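EAL domain protein (Vibrio cholerae serotype O1, PDB 6IJ2) hydrolyses the cyclic dinucleotides c-di-GMP and cGAMP as a metal-dependent EAL phosphodiesterase, and is captured here with the linear dinucleotide pGpG bound. Local coordinates at residues 70-75 / 94-99; 46-51 / 57-62. The protein carries 1 engineered substitution. All blocks are in the same frame, centred on the assembly; numbering follows the deposited sequence.

Contact 1 (70-75 / 94-99); sequences LFDQMC and INFLPN. With CA (calcium ion), chain J; nucleotides of chain B.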
loop_
_atom_site.group_PDB
_atom_site.type_symbol
_atom_site.label_atom_id
_atom_site.label_comp_id
_atom_site.label_asym_id
_atom_site.label_seq_id
_atom_site.Cartn_x
_atom_site.Cartn_y
_atom_site.Cartn_z
ATOM N N LEU A 70 -8.549 17.386 20.725
ATOM C CA LEU A 70 -9.869 17.578 21.320
ATOM C C LEU A 70 -10.952 16.964 20.445
ATOM O O LEU A 70 -11.918 16.379 20.951
ATOM C CB LEU A 70 -10.129 19.071 21.535
ATOM C CG LEU A 70 -11.010 19.565 22.692
ATOM C CD1 LEU A 70 -10.992 21.089 22.744
ATOM C CD2 LEU A 70 -12.444 19.060 22.603
ATOM N N PHE A 71 -10.805 17.086 19.124
ATOM C CA PHE A 71 -11.788 16.514 18.210
ATOM C C PHE A 71 -11.801 14.992 18.296
ATOM O O PHE A 71 -12.873 14.371 18.323
ATOM C CB PHE A 71 -11.493 16.984 16.782
ATOM C CG PHE A 71 -12.287 16.266 15.744
ATOM C CD1 PHE A 71 -13.626 16.562 15.557
ATOM C CD2 PHE A 71 -11.705 15.278 14.971
ATOM C CE1 PHE A 71 -14.371 15.889 14.615
ATOM C CE2 PHE A 71 -12.444 14.605 14.030
ATOM C CZ PHE A 71 -13.782 14.912 13.852
ATOM N N ASP A 72 -10.618 14.377 18.352
ATOM C CA ASP A 72 -10.525 12.925 18.466
ATOM C C ASP A 72 -11.220 12.429 19.730
ATOM O O ASP A 72 -12.049 11.513 19.681
ATOM C CB ASP A 72 -9.056 12.507 18.457
ATOM C CG ASP A 72 -8.880 11.016 18.362
ATOM O OD1 ASP A 72 -9.349 10.431 17.363
ATOM O OD2 ASP A 72 -8.270 10.430 19.281
ATOM N N GLN A 73 -10.897 13.030 20.874
ATOM C CA GLN A 73 -11.532 12.626 22.125
ATOM C C GLN A 73 -13.044 12.814 22.066
ATOM O O GLN A 73 -13.799 11.974 22.567
ATOM C CB GLN A 73 -10.928 13.411 23.292
ATOM C CG GLN A 73 -9.422 13.254 23.394
ATOM C CD GLN A 73 -8.860 13.719 24.722
ATOM O OE1 GLN A 73 -8.165 12.969 25.408
ATOM N NE2 GLN A 73 -9.148 14.965 25.089
ATOM N N MET A 74 -13.504 13.905 21.445
ATOM C CA MET A 74 -14.939 14.144 21.321
ATOM C C MET A 74 -15.618 13.072 20.476
ATOM O O MET A 74 -16.700 12.590 20.832
ATOM C CB MET A 74 -15.190 15.531 20.730
ATOM C CG MET A 74 -15.103 16.659 21.743
ATOM S SD MET A 74 -16.718 17.139 22.387
ATOM C CE MET A 74 -17.321 18.169 21.048
ATOM N N CYS A 75 -15.006 12.693 19.347
ATOM C CA CYS A 75 -15.566 11.621 18.520
ATOM C C CYS A 75 -15.755 10.345 19.320
ATOM O O CYS A 75 -16.752 9.635 19.148
ATOM C CB CYS A 75 -14.665 11.324 17.322
ATOM S SG CYS A 75 -14.783 12.467 15.970
ATOM N N ILE A 94 -14.567 2.533 15.911
ATOM C CA ILE A 94 -14.305 3.966 15.887
ATOM C C ILE A 94 -13.087 4.212 15.020
ATOM O O ILE A 94 -12.087 3.494 15.121
ATOM C CB ILE A 94 -14.084 4.541 17.299
ATOM C CG1 ILE A 94 -15.324 4.285 18.157
ATOM C CG2 ILE A 94 -13.792 6.047 17.240
ATOM C CD1 ILE A 94 -15.093 4.496 19.646
ATOM N N ASN A 95 -13.178 5.227 14.170
ATOM C CA ASN A 95 -12.062 5.590 13.308
ATOM C C ASN A 95 -11.035 6.376 14.110
ATOM O O ASN A 95 -11.381 7.347 14.787
ATOM C CB ASN A 95 -12.546 6.426 12.124
ATOM C CG ASN A 95 -13.341 5.611 11.120
ATOM O OD1 ASN A 95 -12.770 4.886 10.307
ATOM N ND2 ASN A 95 -14.662 5.729 11.170
ATOM N N PHE A 96 -9.779 5.954 14.054
ATOM C CA PHE A 96 -8.727 6.622 14.809
ATOM C C PHE A 96 -8.109 7.675 13.902
ATOM O O PHE A 96 -7.470 7.339 12.903
ATOM C CB PHE A 96 -7.687 5.621 15.307
ATOM C CG PHE A 96 -6.758 6.164 16.374
ATOM C CD1 PHE A 96 -6.487 7.522 16.481
ATOM C CD2 PHE A 96 -6.148 5.304 17.268
ATOM C CE1 PHE A 96 -5.626 8.007 17.447
ATOM C CE2 PHE A 96 -5.289 5.783 18.241
ATOM C CZ PHE A 96 -5.028 7.135 18.329
ATOM N N LEU A 97 -8.291 8.946 14.267
ATOM C CA LEU A 97 -7.756 10.077 13.525
ATOM C C LEU A 97 -6.257 9.895 13.289
ATOM O O LEU A 97 -5.495 9.762 14.260
ATOM C CB LEU A 97 -8.019 11.378 14.283
ATOM C CG LEU A 97 -7.575 12.672 13.592
ATOM C CD1 LEU A 97 -8.583 13.102 12.533
ATOM C CD2 LEU A 97 -7.339 13.783 14.604
ATOM N N PRO A 98 -5.803 9.878 12.026
ATOM C CA PRO A 98 -4.390 9.611 11.709
ATOM C C PRO A 98 -3.368 10.257 12.643
ATOM O O PRO A 98 -3.309 11.483 12.800
ATOM C CB PRO A 98 -4.280 10.147 10.281
ATOM C CG PRO A 98 -5.618 9.793 9.693
ATOM C CD PRO A 98 -6.615 10.028 10.807
ATOM N N ASN A 99 -2.535 9.402 13.244
ATOM C CA ASN A 99 -1.850 9.679 14.499
ATOM C C ASN A 99 -0.429 10.202 14.318
ATOM O O ASN A 99 0.371 10.125 15.258
ATOM C CB ASN A 99 -1.826 8.419 15.369
ATOM C CG ASN A 99 -2.897 7.413 14.980
ATOM O OD1 ASN A 99 -3.474 7.487 13.897
ATOM N ND2 ASN A 99 -3.157 6.455 15.863
HETATM CA CA CA J . -13.271 3.165 8.751
ATOM P P G B 2 -18.336 8.936 5.353
ATOM O OP1 G B 2 -19.142 8.513 6.445
ATOM O OP2 G B 2 -18.726 10.066 4.578
ATOM O "O5'" G B 2 -16.858 9.189 5.840
ATOM C "C5'" G B 2 -15.915 9.896 5.045
ATOM C "C4'" G B 2 -14.551 9.797 5.668
ATOM O "O4'" G B 2 -14.598 10.342 7.002
ATOM C "C3'" G B 2 -13.993 8.381 5.813
ATOM O "O3'" G B 2 -12.625 8.309 5.458
ATOM C "C2'" G B 2 -14.104 8.111 7.305
ATOM O "O2'" G B 2 -13.154 7.231 7.842
ATOM C "C1'" G B 2 -13.901 9.509 7.874
ATOM N N9 G B 2 -14.507 9.613 9.188
ATOM C C8 G B 2 -15.831 9.464 9.502
ATOM N N7 G B 2 -16.066 9.543 10.780
ATOM C C5 G B 2 -14.818 9.729 11.343
ATOM C C6 G B 2 -14.436 9.881 12.696
ATOM O O6 G B 2 -15.142 9.858 13.697
ATOM N N1 G B 2 -13.069 10.059 12.825
ATOM C C2 G B 2 -12.179 10.076 11.786
ATOM N N2 G B 2 -10.899 10.249 12.114
ATOM N N3 G B 2 -12.523 9.952 10.520
ATOM C C4 G B 2 -13.846 9.781 10.371
HETATM O O HOH W 1 -10.840 8.463 17.270
HETATM O O HOH W 2 -14.594 1.856 7.368
#
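The Asp72 carboxylate passes alongside the Leu97 side chain, the two running in contrary senses, where the helix containing 70-75 packs beside segment 94-99; carboxylate oxygen OD1 of Asp72 rests 3.5 Å from CB of Leu97. Apolar contact is made by Phe71, whose ring receives Leu97 CD1 at its edge, near the ring plane, 4.4 Å from CE2. A separate carboxylate-ring contact comes from the other oxygen: OD2 of Asp72 lies 4.0 Å from CE1 of Phe96, approaching that ring at a slant, with the carboxylate and ring planes only 17° apart. The Asp72 side chain comes within reach because its CG is anti to the backbone N (chi1 -171°).

The polar link is made through water. One molecule donates to OD1 of Asp72 and, at 2.8 Å, to the carbonyl O of Asn95, so two acceptors that could not bond to each other directly are joined. Arg76 adds a long, weak ion pair to the same carboxylate and a cation-pi contact to Phe96.

Ligand contacts come from segment 94-99, through Asn95 and Leu97. Asn95 OD1 binds a calcium ion at 2.4 Å, in a site completed in part by Glu45, Glu128 and Asp158, while its CB lies 3.7 Å from C2 of guanine G2 of chain B, against one face of the base. Leu97 CD1 approaches the exocyclic N2 of that guanine at 3.7 Å.

The chemistry implies a layered arrangement. Asp72 is a second-shell residue that, through water, grips the main chain at Asn95, whose side chain sits at the metal and the nucleotide. A nearby arginine would probably help to keep the buried carboxylate ionised, and the strand carrying the metal ligand Asn95 is thereby tied to helix 68-85.

Contact 2 (46-51 / 57-62); sequences ALVRGL and YSVISR. With nucleotides of chain B.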
loop_
_atom_site.group_PDB
_atom_site.type_symbol
_atom_site.label_atom_id
_atom_site.label_comp_id
_atom_site.label_asym_id
_atom_site.label_seq_id
_atom_site.Cartn_x
_atom_site.Cartn_y
_atom_site.Cartn_z
ATOM N N ALA A 46 -18.945 3.819 13.767
ATOM C CA ALA A 46 -19.373 5.190 14.034
ATOM C C ALA A 46 -18.734 6.143 13.026
ATOM O O ALA A 46 -17.519 6.099 12.796
ATOM C CB ALA A 46 -19.002 5.605 15.461
ATOM N N LEU A 47 -19.550 7.026 12.448
ATOM C CA LEU A 47 -19.115 7.923 11.381
ATOM C C LEU A 47 -19.584 9.333 11.695
ATOM O O LEU A 47 -20.764 9.543 11.981
ATOM C CB LEU A 47 -19.677 7.486 10.035
ATOM C CG LEU A 47 -19.226 6.098 9.579
ATOM C CD1 LEU A 47 -20.174 5.604 8.519
ATOM C CD2 LEU A 47 -17.797 6.159 9.034
ATOM N N VAL A 48 -18.666 10.291 11.620
ATOM C CA VAL A 48 -18.973 11.661 12.015
ATOM C C VAL A 48 -19.985 12.289 11.057
ATOM O O VAL A 48 -19.949 12.066 9.839
ATOM C CB VAL A 48 -17.661 12.464 12.079
ATOM C CG1 VAL A 48 -17.717 13.690 11.193
ATOM C CG2 VAL A 48 -17.343 12.845 13.505
ATOM N N ARG A 49 -20.899 13.089 11.611
ATOM C CA ARG A 49 -21.901 13.814 10.846
ATOM C C ARG A 49 -22.135 15.156 11.515
ATOM O O ARG A 49 -21.924 15.304 12.720
ATOM C CB ARG A 49 -23.247 13.068 10.772
ATOM C CG ARG A 49 -23.221 11.755 10.008
ATOM C CD ARG A 49 -22.924 11.987 8.532
ATOM N NE ARG A 49 -22.956 10.736 7.785
ATOM C CZ ARG A 49 -21.888 9.973 7.578
ATOM N NH1 ARG A 49 -21.988 8.839 6.893
ATOM N NH2 ARG A 49 -20.718 10.342 8.067
ATOM N N GLY A 50 -22.576 16.128 10.728
ATOM C CA GLY A 50 -23.011 17.386 11.297
ATOM C C GLY A 50 -24.289 17.213 12.097
ATOM O O GLY A 50 -24.952 16.174 12.058
ATOM N N LEU A 51 -24.650 18.266 12.839
ATOM C CA LEU A 51 -25.852 18.201 13.667
ATOM C C LEU A 51 -27.118 18.075 12.827
ATOM O O LEU A 51 -28.135 17.566 13.312
ATOM C CB LEU A 51 -25.939 19.436 14.575
ATOM C CG LEU A 51 -24.911 19.478 15.710
ATOM C CD1 LEU A 51 -25.144 20.689 16.602
ATOM C CD2 LEU A 51 -24.922 18.178 16.518
ATOM N N TYR A 57 -17.054 14.835 5.760
ATOM C CA TYR A 57 -16.055 15.756 5.234
ATOM C C TYR A 57 -16.333 17.182 5.679
ATOM O O TYR A 57 -15.404 17.927 6.006
ATOM C CB TYR A 57 -16.018 15.668 3.710
ATOM C CG TYR A 57 -15.160 16.723 3.059
ATOM C CD1 TYR A 57 -13.780 16.572 2.981
ATOM C CD2 TYR A 57 -15.727 17.866 2.513
ATOM C CE1 TYR A 57 -12.990 17.533 2.378
ATOM C CE2 TYR A 57 -14.948 18.831 1.910
ATOM C CZ TYR A 57 -13.580 18.660 1.846
ATOM O OH TYR A 57 -12.806 19.619 1.243
ATOM N N SER A 58 -17.610 17.578 5.699
ATOM C CA SER A 58 -17.961 18.922 6.149
ATOM C C SER A 58 -17.487 19.162 7.575
ATOM O O SER A 58 -17.018 20.258 7.907
ATOM C CB SER A 58 -19.472 19.133 6.045
ATOM O OG SER A 58 -19.801 20.490 6.276
ATOM N N VAL A 59 -17.587 18.145 8.426
ATOM C CA VAL A 59 -17.133 18.262 9.807
ATOM C C VAL A 59 -15.613 18.193 9.881
ATOM O O VAL A 59 -14.960 19.068 10.459
ATOM C CB VAL A 59 -17.786 17.167 10.677
ATOM C CG1 VAL A 59 -17.270 17.231 12.107
ATOM C CG2 VAL A 59 -19.310 17.276 10.649
ATOM N N ILE A 60 -15.030 17.138 9.308
ATOM C CA ILE A 60 -13.605 16.891 9.486
ATOM C C ILE A 60 -12.770 17.988 8.829
ATOM O O ILE A 60 -11.667 18.297 9.297
ATOM C CB ILE A 60 -13.264 15.484 8.958
ATOM C CG1 ILE A 60 -13.840 14.419 9.906
ATOM C CG2 ILE A 60 -11.763 15.311 8.770
ATOM C CD1 ILE A 60 -13.856 13.021 9.327
ATOM N N SER A 61 -13.290 18.623 7.773
ATOM C CA SER A 61 -12.581 19.740 7.150
ATOM C C SER A 61 -12.268 20.834 8.158
ATOM O O SER A 61 -11.286 21.567 7.998
ATOM C CB SER A 61 -13.407 20.322 6.002
ATOM O OG SER A 61 -13.760 19.315 5.070
ATOM N N ARG A 62 -13.052 20.935 9.209
ATOM C CA ARG A 62 -12.833 21.962 10.190
ATOM C C ARG A 62 -11.775 21.640 11.187
ATOM O O ARG A 62 -11.388 22.472 11.946
ATOM C CB ARG A 62 -14.121 22.283 10.901
ATOM C CG ARG A 62 -15.286 22.478 9.961
ATOM C CD ARG A 62 -16.608 22.659 10.676
ATOM N NE ARG A 62 -17.709 22.705 9.722
ATOM C CZ ARG A 62 -18.360 23.811 9.388
ATOM N NH1 ARG A 62 -18.045 24.966 9.957
ATOM N NH2 ARG A 62 -19.334 23.762 8.492
ATOM P P G B 2 -18.336 8.936 5.353
ATOM O OP1 G B 2 -19.142 8.513 6.445
ATOM O OP2 G B 2 -18.726 10.066 4.578
ATOM O "O5'" G B 2 -16.858 9.189 5.840
ATOM C "C5'" G B 2 -15.915 9.896 5.045
ATOM C "C4'" G B 2 -14.551 9.797 5.668
ATOM O "O4'" G B 2 -14.598 10.342 7.002
ATOM C "C3'" G B 2 -13.993 8.381 5.813
ATOM O "O3'" G B 2 -12.625 8.309 5.458
ATOM C "C2'" G B 2 -14.104 8.111 7.305
ATOM O "O2'" G B 2 -13.154 7.231 7.842
ATOM C "C1'" G B 2 -13.901 9.509 7.874
ATOM N N9 G B 2 -14.507 9.613 9.188
ATOM C C8 G B 2 -15.831 9.464 9.502
ATOM N N7 G B 2 -16.066 9.543 10.780
ATOM C C5 G B 2 -14.818 9.729 11.343
ATOM C C6 G B 2 -14.436 9.881 12.696
ATOM O O6 G B 2 -15.142 9.858 13.697
ATOM N N1 G B 2 -13.069 10.059 12.825
ATOM C C2 G B 2 -12.179 10.076 11.786
ATOM N N2 G B 2 -10.899 10.249 12.114
ATOM N N3 G B 2 -12.523 9.952 10.520
ATOM C C4 G B 2 -13.846 9.781 10.371
#
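The branched ends of Val48 and Val59 meet head-on, with CG1 of Val48 brought to 3.5 Å from CB of Val59. That methyl also approaches CG1 of Ile60, at 4.1 Å, so one branch of Val48 serves two successive residues of the short helix. A chi1 of 124°, well off a staggered setting, turns CG1 into this contact while Val48 CG2 lies 3.7 Å from O6 of guanine G2 of chain B. Of the Val59 methyls, CG1 stays with Val48 and CG2 turns to the main chain, 3.5 Å from N of Gly50.

The next shell is nucleotide. The backbone N-H of Val48 gives an almost straight hydrogen bond (175°) to N7 of the guanine, 2.8 Å away, and Ile60 CD1 lies over a face of the base, 3.4 Å from C4. The CB of Arg49 is directed away from the helix, and the bent chain carries the guanidinium to the phosphate: NH1 and NH2 both bond to OP1, each at 2.9 Å, the oxygen lying near the guanidinium plane. A third bond steadies this group, from NH2 to the carbonyl O of Val48 at 2.6 Å, although the donor stands 38° out of the carbonyl plane.

Strand 41-49 carries the Glu-Ala-Leu motif (45-47) that names the family, just before Val48. It runs antiparallel to 27-35 and parallel to 91-96. Phe26 covers Val48 and Val59 from a loop, Phe71 of helix 68-85 meets Val48 and Ile60, and Pro242 of strand 233-244 lies against Leu47 and Arg49.

Overall arrangement
From the N terminus the chain runs along strand 41-49, turns, and enters helix 56-60, where contact 2 closes a loop of five residues. Helix 68-85 then leads to strand 91-96, and contact 1 closes this second, longer excursion. The two loops are in series: neither nests in nor crosses the other. Together they span the beta-alpha-beta unit formed by neighbouring parallel strands 41-49 and 91-96 of the EAL barrel. Where the contacts meet, Cys75 SG packs on Val48 CG2. Both reach the same guanine, with Asn95 of contact 1 and Ile60 of contact 2 on opposite faces of the base.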